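Local coordinates for protein putative phosphohistidine phosphatase, SixA (Nakamurella multipartita, PDB 4HBZ) that probably removes phosphate from phosphohistidine or a related phosphorylated substrate, in the manner of histidine phosphatases, at residues I124-R133 / S145-F154; V63-T74 / P109-H120. One frame throughout, in Å; residues are numbered along the deposited sequence.

Contact 1 (I124-R133 / S145-F154)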
loop_
_atom_site.group_PDB
_atom_site.type_symbol
_atom_site.label_atom_id
_atom_site.label_comp_id
_atom_site.label_asym_id
_atom_site.label_seq_id
_atom_site.Cartn_x
_atom_site.Cartn_y
_atom_site.Cartn_z
ATOM N N ILE A 124 1.886 3.091 -6.773
ATOM C CA ILE A 124 1.187 2.934 -5.496
ATOM C C ILE A 124 -0.003 3.915 -5.361
ATOM O O ILE A 124 -1.154 3.500 -5.137
ATOM C CB ILE A 124 2.165 2.961 -4.323
ATOM C CG1 ILE A 124 2.963 1.634 -4.204
ATOM C CG2 ILE A 124 1.467 3.281 -2.993
ATOM C CD1 ILE A 124 2.201 0.402 -3.728
ATOM N N PRO A 125 0.260 5.212 -5.511
ATOM C CA PRO A 125 -0.895 6.152 -5.452
ATOM C C PRO A 125 -1.911 5.957 -6.580
ATOM O O PRO A 125 -3.106 6.119 -6.345
ATOM C CB PRO A 125 -0.265 7.522 -5.461
ATOM C CG PRO A 125 1.139 7.314 -5.844
ATOM C CD PRO A 125 1.540 5.917 -5.553
ATOM N N ALA A 126 -1.461 5.561 -7.749
ATOM C CA ALA A 126 -2.387 5.301 -8.858
ATOM C C ALA A 126 -3.319 4.158 -8.508
ATOM O O ALA A 126 -4.500 4.159 -8.928
ATOM C CB ALA A 126 -1.626 4.961 -10.115
ATOM N N THR A 127 -2.804 3.138 -7.840
ATOM C CA THR A 127 -3.581 2.013 -7.428
ATOM C C THR A 127 -4.680 2.440 -6.452
ATOM O O THR A 127 -5.820 2.052 -6.573
ATOM C CB THR A 127 -2.700 0.905 -6.825
ATOM O OG1 THR A 127 -1.704 0.454 -7.794
ATOM C CG2 THR A 127 -3.504 -0.264 -6.404
ATOM N N GLY A 128 -4.284 3.226 -5.469
ATOM C CA GLY A 128 -5.258 3.733 -4.523
ATOM C C GLY A 128 -6.361 4.514 -5.219
ATOM O O GLY A 128 -7.518 4.361 -4.912
ATOM N N TRP A 129 -5.979 5.359 -6.151
ATOM C CA TRP A 129 -6.924 6.203 -6.828
ATOM C C TRP A 129 -7.909 5.365 -7.645
ATOM O O TRP A 129 -9.114 5.598 -7.596
ATOM C CB TRP A 129 -6.160 7.203 -7.688
ATOM C CG TRP A 129 -7.026 8.224 -8.248
ATOM C CD1 TRP A 129 -7.454 9.364 -7.639
ATOM C CD2 TRP A 129 -7.617 8.203 -9.548
ATOM N NE1 TRP A 129 -8.260 10.078 -8.502
ATOM C CE2 TRP A 129 -8.380 9.378 -9.676
ATOM C CE3 TRP A 129 -7.571 7.296 -10.625
ATOM C CZ2 TRP A 129 -9.081 9.686 -10.837
ATOM C CZ3 TRP A 129 -8.276 7.606 -11.782
ATOM C CH2 TRP A 129 -9.023 8.785 -11.874
ATOM N N GLU A 130 -7.412 4.359 -8.355
ATOM C CA GLU A 130 -8.306 3.509 -9.128
ATOM C C GLU A 130 -9.280 2.742 -8.268
ATOM O O GLU A 130 -10.456 2.586 -8.622
ATOM C CB GLU A 130 -7.543 2.577 -10.030
ATOM C CG GLU A 130 -6.877 3.298 -11.173
ATOM C CD GLU A 130 -6.631 2.441 -12.392
ATOM O OE1 GLU A 130 -6.896 1.234 -12.385
ATOM O OE2 GLU A 130 -6.229 3.065 -13.400
ATOM N N LEU A 131 -8.800 2.283 -7.117
ATOM C CA LEU A 131 -9.686 1.562 -6.207
ATOM C C LEU A 131 -10.792 2.460 -5.664
ATOM O O LEU A 131 -11.978 2.065 -5.565
ATOM C CB LEU A 131 -8.892 0.968 -5.024
ATOM C CG LEU A 131 -7.977 -0.223 -5.394
ATOM C CD1 LEU A 131 -7.134 -0.602 -4.196
ATOM C CD2 LEU A 131 -8.708 -1.422 -5.959
ATOM N N VAL A 132 -10.407 3.697 -5.322
ATOM C CA VAL A 132 -11.406 4.684 -4.828
ATOM C C VAL A 132 -12.457 4.954 -5.879
ATOM O O VAL A 132 -13.661 4.983 -5.591
ATOM C CB VAL A 132 -10.724 5.965 -4.326
ATOM C CG1 VAL A 132 -11.715 7.123 -4.178
ATOM C CG2 VAL A 132 -9.975 5.657 -3.061
ATOM N N ARG A 133 -12.030 5.205 -7.111
ATOM C CA ARG A 133 -12.993 5.531 -8.155
ATOM C C ARG A 133 -13.905 4.375 -8.463
ATOM O O ARG A 133 -15.066 4.566 -8.780
ATOM C CB ARG A 133 -12.217 5.989 -9.392
ATOM C CG ARG A 133 -11.409 7.289 -9.198
ATOM C CD ARG A 133 -11.999 8.402 -8.290
ATOM N NE ARG A 133 -13.039 9.123 -8.994
ATOM C CZ ARG A 133 -13.636 10.261 -8.578
ATOM N NH1 ARG A 133 -13.301 10.872 -7.420
ATOM N NH2 ARG A 133 -14.580 10.791 -9.343
ATOM N N SER A 145 -17.576 13.758 -7.464
ATOM C CA SER A 145 -16.907 13.529 -6.167
ATOM C C SER A 145 -15.376 13.712 -6.262
ATOM O O SER A 145 -14.709 13.229 -7.191
ATOM C CB SER A 145 -17.206 12.129 -5.620
ATOM O OG SER A 145 -16.473 11.912 -4.411
ATOM N N GLY A 146 -14.830 14.406 -5.259
ATOM C CA GLY A 146 -13.383 14.564 -5.114
ATOM C C GLY A 146 -12.731 13.411 -4.338
ATOM O O GLY A 146 -11.539 13.522 -3.962
ATOM N N ALA A 147 -13.479 12.334 -4.045
ATOM C CA ALA A 147 -12.945 11.223 -3.229
ATOM C C ALA A 147 -11.684 10.734 -3.902
ATOM O O ALA A 147 -11.648 10.574 -5.103
ATOM C CB ALA A 147 -13.938 10.065 -3.087
ATOM N N GLY A 148 -10.625 10.573 -3.131
ATOM C CA GLY A 148 -9.365 10.142 -3.689
ATOM C C GLY A 148 -8.394 11.296 -3.829
ATOM O O GLY A 148 -7.227 11.071 -4.050
ATOM N N ASP A 149 -8.908 12.533 -3.836
ATOM C CA ASP A 149 -8.019 13.696 -3.984
ATOM C C ASP A 149 -6.939 13.761 -2.909
ATOM O O ASP A 149 -5.947 14.398 -3.142
ATOM C CB ASP A 149 -8.814 15.011 -4.028
ATOM C CG ASP A 149 -9.465 15.292 -5.416
ATOM O OD1 ASP A 149 -9.164 14.623 -6.462
ATOM O OD2 ASP A 149 -10.293 16.238 -5.478
ATOM N N GLU A 150 -7.136 13.145 -1.754
ATOM C CA GLU A 150 -6.076 13.078 -0.723
ATOM C C GLU A 150 -4.818 12.400 -1.205
ATOM O O GLU A 150 -3.728 12.591 -0.617
ATOM C CB GLU A 150 -6.535 12.319 0.526
ATOM C CG GLU A 150 -7.709 12.940 1.198
ATOM C CD GLU A 150 -9.017 12.369 0.699
ATOM O OE1 GLU A 150 -9.202 11.987 -0.521
ATOM O OE2 GLU A 150 -9.890 12.334 1.596
ATOM N N LEU A 151 -4.906 11.599 -2.270
ATOM C CA LEU A 151 -3.745 10.912 -2.809
ATOM C C LEU A 151 -2.851 11.759 -3.670
ATOM O O LEU A 151 -1.807 11.296 -4.173
ATOM C CB LEU A 151 -4.210 9.656 -3.595
ATOM C CG LEU A 151 -5.026 8.655 -2.785
ATOM C CD1 LEU A 151 -5.766 7.702 -3.719
ATOM C CD2 LEU A 151 -4.162 7.860 -1.846
ATOM N N ARG A 152 -3.207 13.042 -3.841
ATOM C CA ARG A 152 -2.465 13.900 -4.708
ATOM C C ARG A 152 -1.061 14.196 -4.195
ATOM O O ARG A 152 -0.166 14.532 -4.985
ATOM C CB ARG A 152 -3.240 15.201 -4.913
ATOM C CG ARG A 152 -3.355 16.121 -3.678
ATOM C CD ARG A 152 -4.297 17.256 -3.963
ATOM N NE ARG A 152 -4.446 18.215 -2.869
ATOM C CZ ARG A 152 -5.232 18.043 -1.813
ATOM N NH1 ARG A 152 -5.988 16.951 -1.665
ATOM N NH2 ARG A 152 -5.294 18.994 -0.885
ATOM N N HIS A 153 -0.878 14.096 -2.884
ATOM C CA HIS A 153 0.443 14.156 -2.265
ATOM C C HIS A 153 0.772 12.792 -1.731
ATOM O O HIS A 153 -0.017 12.200 -0.976
ATOM C CB HIS A 153 0.434 15.170 -1.146
ATOM C CG HIS A 153 0.278 16.565 -1.647
ATOM N ND1 HIS A 153 -0.803 17.344 -1.318
ATOM C CD2 HIS A 153 1.012 17.294 -2.533
ATOM C CE1 HIS A 153 -0.729 18.493 -1.968
ATOM N NE2 HIS A 153 0.351 18.486 -2.723
ATOM N N PHE A 154 1.887 12.244 -2.196
ATOM C CA PHE A 154 2.223 10.875 -1.844
ATOM C C PHE A 154 3.725 10.710 -1.875
ATOM O O PHE A 154 4.295 9.900 -2.628
ATOM C CB PHE A 154 1.447 9.876 -2.760
ATOM C CG PHE A 154 1.073 8.576 -2.079
ATOM C CD1 PHE A 154 2.012 7.596 -1.844
ATOM C CD2 PHE A 154 -0.201 8.365 -1.624
ATOM C CE1 PHE A 154 1.696 6.418 -1.199
ATOM C CE2 PHE A 154 -0.523 7.190 -0.999
ATOM C CZ PHE A 154 0.426 6.208 -0.785
#
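Helix 123-138 of the histidine phosphatase fold is lined here by the loop that leads on to strand 159-164. R133, V132, W129, P125 and I124 carry the helix side. S145, A147, G148, L151 and F154 answer from the loop. At one end the R133 guanidinium meets two backbone carbonyls at its edge. R133 NH1 donates a hydrogen bond to S145 O at 2.8 Å. R133 NH1 also donates to A147 O at 2.9 Å. A147 O is met in the carbonyl plane, on a lone pair. S145 O is approached from above its plane, and R133 NH2 adds a weak bond to it. R133 CG stands anti to the carbonyl carbon (chi1 -64°), and the chain then bends at chi2 and chi3 toward the loop. An alanine in place of R133 would remove these bonds and is likely to leave the carbonyls of S145 and A147 without their helix partner. The loop makes a type II turn from G146 to D149. At G148 phi is positive (103°), and a CB there would jam against the carbonyl O of A147 and also crowd V132 CG1. V132 CG1 packs on A147 CB at 3.8 Å. L151 CD1 rests on the helix backbone, 3.4 Å from W129 N. At the far end P125 CB lies over one face of the F154 ring, a CH-pi contact 4.2 Å from the centroid. I124 CG2 comes obliquely to F154 CE1 at 3.6 Å. L151 and F154 also reach A160 of strand 159-164. This is helix-to-loop packing on one side of an alpha/beta sheet, with apolar side chains inside and an arginine holding one carbonyl just before the type II turn and one within it.

Contact 2 (V63-T74 / P109-H120)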
loop_
_atom_site.group_PDB
_atom_site.type_symbol
_atom_site.label_atom_id
_atom_site.label_comp_id
_atom_site.label_asym_id
_atom_site.label_seq_id
_atom_site.Cartn_x
_atom_site.Cartn_y
_atom_site.Cartn_z
ATOM N N VAL A 63 -1.035 -6.732 10.628
ATOM C CA VAL A 63 -0.948 -7.097 9.215
ATOM C C VAL A 63 -0.819 -8.625 9.119
ATOM O O VAL A 63 -0.012 -9.252 9.784
ATOM C CB VAL A 63 0.227 -6.371 8.526
ATOM C CG1 VAL A 63 0.508 -6.946 7.152
ATOM C CG2 VAL A 63 -0.039 -4.879 8.450
ATOM N N ASP A 64 -1.584 -9.218 8.186
ATOM C CA ASP A 64 -1.533 -10.663 7.966
ATOM C C ASP A 64 -0.550 -11.066 6.881
ATOM O O ASP A 64 0.116 -12.113 6.984
ATOM C CB ASP A 64 -2.900 -11.250 7.634
ATOM C CG ASP A 64 -3.903 -11.001 8.734
ATOM O OD1 ASP A 64 -3.635 -11.468 9.890
ATOM O OD2 ASP A 64 -4.915 -10.300 8.481
ATOM N N VAL A 65 -0.482 -10.257 5.828
ATOM C CA VAL A 65 0.298 -10.571 4.623
ATOM C C VAL A 65 0.889 -9.277 4.069
ATOM O O VAL A 65 0.205 -8.252 4.035
ATOM C CB VAL A 65 -0.608 -11.218 3.551
ATOM C CG1 VAL A 65 0.144 -11.498 2.277
ATOM C CG2 VAL A 65 -1.243 -12.498 4.098
ATOM N N VAL A 66 2.159 -9.323 3.667
ATOM C CA VAL A 66 2.803 -8.181 3.026
ATOM C C VAL A 66 3.161 -8.657 1.616
ATOM O O VAL A 66 3.643 -9.798 1.427
ATOM C CB VAL A 66 4.097 -7.787 3.739
ATOM C CG1 VAL A 66 4.718 -6.567 3.087
ATOM C CG2 VAL A 66 3.798 -7.482 5.191
ATOM N N VAL A 67 2.892 -7.780 0.645
ATOM C CA VAL A 67 3.404 -7.934 -0.740
ATOM C C VAL A 67 4.416 -6.795 -0.912
ATOM O O VAL A 67 4.059 -5.600 -0.745
ATOM C CB VAL A 67 2.311 -7.893 -1.816
ATOM C CG1 VAL A 67 2.902 -8.339 -3.139
ATOM C CG2 VAL A 67 1.092 -8.763 -1.412
ATOM N N CYS A 68 5.670 -7.128 -1.237
ATOM C CA CYS A 68 6.745 -6.161 -1.202
ATOM C C CYS A 68 7.630 -6.242 -2.438
ATOM O O CYS A 68 8.038 -7.316 -2.825
ATOM C CB CYS A 68 7.592 -6.418 0.047
ATOM S SG CYS A 68 8.865 -5.177 0.424
ATOM N N SER A 69 7.916 -5.100 -3.046
ATOM C CA SER A 69 8.937 -5.033 -4.090
ATOM C C SER A 69 10.275 -5.587 -3.597
ATOM O O SER A 69 10.665 -5.420 -2.446
ATOM C CB SER A 69 9.124 -3.581 -4.509
ATOM O OG SER A 69 10.225 -3.430 -5.351
ATOM N N THR A 70 10.999 -6.224 -4.504
ATOM C CA THR A 70 12.292 -6.820 -4.202
ATOM C C THR A 70 13.420 -5.791 -4.045
ATOM O O THR A 70 14.505 -6.130 -3.585
ATOM C CB THR A 70 12.677 -7.824 -5.269
ATOM O OG1 THR A 70 12.536 -7.188 -6.553
ATOM C CG2 THR A 70 11.778 -9.091 -5.164
ATOM N N ALA A 71 13.172 -4.526 -4.389
ATOM C CA ALA A 71 14.213 -3.500 -4.273
ATOM C C ALA A 71 14.689 -3.414 -2.807
ATOM O O ALA A 71 13.882 -3.587 -1.858
ATOM C CB ALA A 71 13.721 -2.156 -4.724
ATOM N N ALA A 72 15.950 -3.083 -2.620
ATOM C CA ALA A 72 16.489 -2.872 -1.248
ATOM C C ALA A 72 15.625 -1.855 -0.470
ATOM O O ALA A 72 15.325 -2.042 0.687
ATOM C CB ALA A 72 17.935 -2.450 -1.275
ATOM N N ARG A 73 15.221 -0.772 -1.112
ATOM C CA ARG A 73 14.561 0.295 -0.391
ATOM C C ARG A 73 13.189 -0.053 0.112
ATOM O O ARG A 73 12.754 0.418 1.174
ATOM C CB ARG A 73 14.541 1.591 -1.218
ATOM C CG ARG A 73 13.819 1.513 -2.581
ATOM C CD ARG A 73 14.202 2.732 -3.410
ATOM N NE ARG A 73 13.652 2.776 -4.769
ATOM C CZ ARG A 73 14.269 2.283 -5.857
ATOM N NH1 ARG A 73 15.356 1.495 -5.769
ATOM N NH2 ARG A 73 13.789 2.550 -7.056
ATOM N N THR A 74 12.467 -0.884 -0.636
ATOM C CA THR A 74 11.182 -1.405 -0.208
ATOM C C THR A 74 11.363 -2.489 0.887
ATOM O O THR A 74 10.691 -2.487 1.898
ATOM C CB THR A 74 10.381 -1.930 -1.429
ATOM O OG1 THR A 74 11.281 -2.630 -2.289
ATOM C CG2 THR A 74 9.795 -0.762 -2.224
ATOM N N PRO A 109 -3.483 -15.097 0.608
ATOM C CA PRO A 109 -4.431 -16.009 1.300
ATOM C C PRO A 109 -5.756 -15.333 1.525
ATOM O O PRO A 109 -5.858 -14.230 2.024
ATOM C CB PRO A 109 -3.716 -16.334 2.597
ATOM C CG PRO A 109 -2.254 -16.256 2.215
ATOM C CD PRO A 109 -2.141 -15.128 1.222
ATOM N N ALA A 110 -6.824 -15.982 1.100
ATOM C CA ALA A 110 -8.094 -15.359 1.033
ATOM C C ALA A 110 -8.588 -14.909 2.387
ATOM O O ALA A 110 -9.327 -13.933 2.422
ATOM C CB ALA A 110 -9.112 -16.333 0.439
ATOM N N ASP A 111 -8.220 -15.586 3.470
ATOM C CA ASP A 111 -8.751 -15.232 4.773
ATOM C C ASP A 111 -7.946 -14.113 5.447
ATOM O O ASP A 111 -8.267 -13.727 6.570
ATOM C CB ASP A 111 -8.794 -16.450 5.717
ATOM C CG ASP A 111 -9.805 -17.494 5.280
ATOM O OD1 ASP A 111 -10.783 -17.121 4.589
ATOM O OD2 ASP A 111 -9.611 -18.687 5.634
ATOM N N ALA A 112 -6.913 -13.599 4.783
ATOM C CA ALA A 112 -6.202 -12.416 5.325
ATOM C C ALA A 112 -7.177 -11.286 5.536
ATOM O O ALA A 112 -8.024 -11.006 4.677
ATOM C CB ALA A 112 -5.082 -11.966 4.405
ATOM N N SER A 113 -7.096 -10.635 6.688
ATOM C CA SER A 113 -7.953 -9.490 6.962
ATOM C C SER A 113 -7.273 -8.168 6.636
ATOM O O SER A 113 -7.940 -7.196 6.239
ATOM C CB SER A 113 -8.416 -9.480 8.405
ATOM O OG SER A 113 -9.084 -10.686 8.715
ATOM N N THR A 114 -5.956 -8.132 6.793
ATOM C CA THR A 114 -5.159 -6.891 6.617
ATOM C C THR A 114 -3.935 -7.204 5.756
ATOM O O THR A 114 -3.163 -8.100 6.075
ATOM C CB THR A 114 -4.725 -6.337 7.985
ATOM O OG1 THR A 114 -5.882 -6.267 8.835
ATOM C CG2 THR A 114 -4.091 -4.983 7.902
ATOM N N VAL A 115 -3.844 -6.511 4.646
ATOM C CA VAL A 115 -2.736 -6.641 3.678
ATOM C C VAL A 115 -1.983 -5.345 3.520
ATOM O O VAL A 115 -2.588 -4.312 3.358
ATOM C CB VAL A 115 -3.248 -7.131 2.314
ATOM C CG1 VAL A 115 -2.151 -7.147 1.296
ATOM C CG2 VAL A 115 -3.911 -8.492 2.427
ATOM N N LEU A 116 -0.653 -5.415 3.588
ATOM C CA LEU A 116 0.222 -4.289 3.340
ATOM C C LEU A 116 0.950 -4.511 2.015
ATOM O O LEU A 116 1.536 -5.577 1.818
ATOM C CB LEU A 116 1.235 -4.219 4.485
ATOM C CG LEU A 116 2.380 -3.197 4.307
ATOM C CD1 LEU A 116 1.877 -1.753 4.178
ATOM C CD2 LEU A 116 3.397 -3.290 5.458
ATOM N N VAL A 117 0.990 -3.483 1.201
ATOM C CA VAL A 117 1.750 -3.458 -0.044
ATOM C C VAL A 117 2.845 -2.422 0.086
ATOM O O VAL A 117 2.539 -1.290 0.407
ATOM C CB VAL A 117 0.868 -3.126 -1.253
ATOM C CG1 VAL A 117 1.651 -3.079 -2.568
ATOM C CG2 VAL A 117 -0.314 -4.110 -1.362
ATOM N N VAL A 118 4.115 -2.779 -0.148
ATOM C CA VAL A 118 5.216 -1.833 -0.100
ATOM C C VAL A 118 5.825 -1.767 -1.496
ATOM O O VAL A 118 6.397 -2.729 -2.007
ATOM C CB VAL A 118 6.263 -2.248 0.957
ATOM C CG1 VAL A 118 7.317 -1.151 1.084
ATOM C CG2 VAL A 118 5.604 -2.504 2.344
ATOM N N GLY A 119 5.611 -0.635 -2.128
ATOM C CA GLY A 119 6.082 -0.469 -3.486
ATOM C C GLY A 119 6.549 0.927 -3.818
ATOM O O GLY A 119 7.061 1.660 -2.981
ATOM N N HIS A 120 6.381 1.295 -5.099
ATOM C CA HIS A 120 6.963 2.496 -5.655
ATOM C C HIS A 120 5.890 3.416 -6.246
ATOM O O HIS A 120 4.865 2.927 -6.762
ATOM C CB HIS A 120 7.904 2.123 -6.837
ATOM C CG HIS A 120 8.970 1.129 -6.477
ATOM N ND1 HIS A 120 10.226 1.532 -6.083
ATOM C CD2 HIS A 120 8.942 -0.224 -6.346
ATOM C CE1 HIS A 120 10.943 0.456 -5.753
ATOM N NE2 HIS A 120 10.193 -0.615 -5.923
HETATM O O HOH W 1 -5.536 -8.524 10.517
#
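V65 to C68 pair with V115 to V118 as neighbouring parallel strands, their axes 4.7 Å apart and 9° from parallel. This is the tight, apolar part. Backbone N-H groups of L116, V67, V118 and S69 donate to V65 O, L116 O, V67 O and V118 O. V66 and C68 pack beside L116 and V118 on one face; V65, V67, V115 and V117 lie on the other.

The D64 end is the solvent side. D64 N donates to T114 O at 2.9 Å. D64 OD2 accepts from S113 N at 2.8 Å, from above the carboxylate plane, and from T114 N on its anti side. A water bridges OD2 to T114 OG1.

At the other end S69 OG and H120 NE2 share a hydrogen bond of 2.9 Å. S69 OG stands anti to the backbone N (chi1 171°), which brings it to the edge of the H120 ring. T74 CG2 covers one ring face. H120 CE1 lies over one face of the R73 guanidinium, offset toward its rim, the planes 81° apart. R73 also salt-bridges D36.

Strand 86-90 flanks strand 65-69, and strand 20-26 flanks strand 114-119. Helix 98-106 packs on V67 and V117.

In the fold
Strand 114-119 of contact 2 leads into helix 123-138, which carries 124-133 of contact 1. Their centres are about 19 Å apart, yet they touch through I124: I124 CD1 lies 3.7 Å from V117 CG1, and I124 CG1 lies 3.7 Å from G119 C. The centre of contact 2 is about 7 Å from the centre of the chain, that of contact 1 about 12 Å. H120 meets the rings of H27 and Y94, and R73 touches H27. In this superfamily a histidine after the first strand is the phosphate acceptor, so the H120 end probably borders the active site. F154 O of contact 1 accepts from R26 NH1, and R26 directly precedes H27.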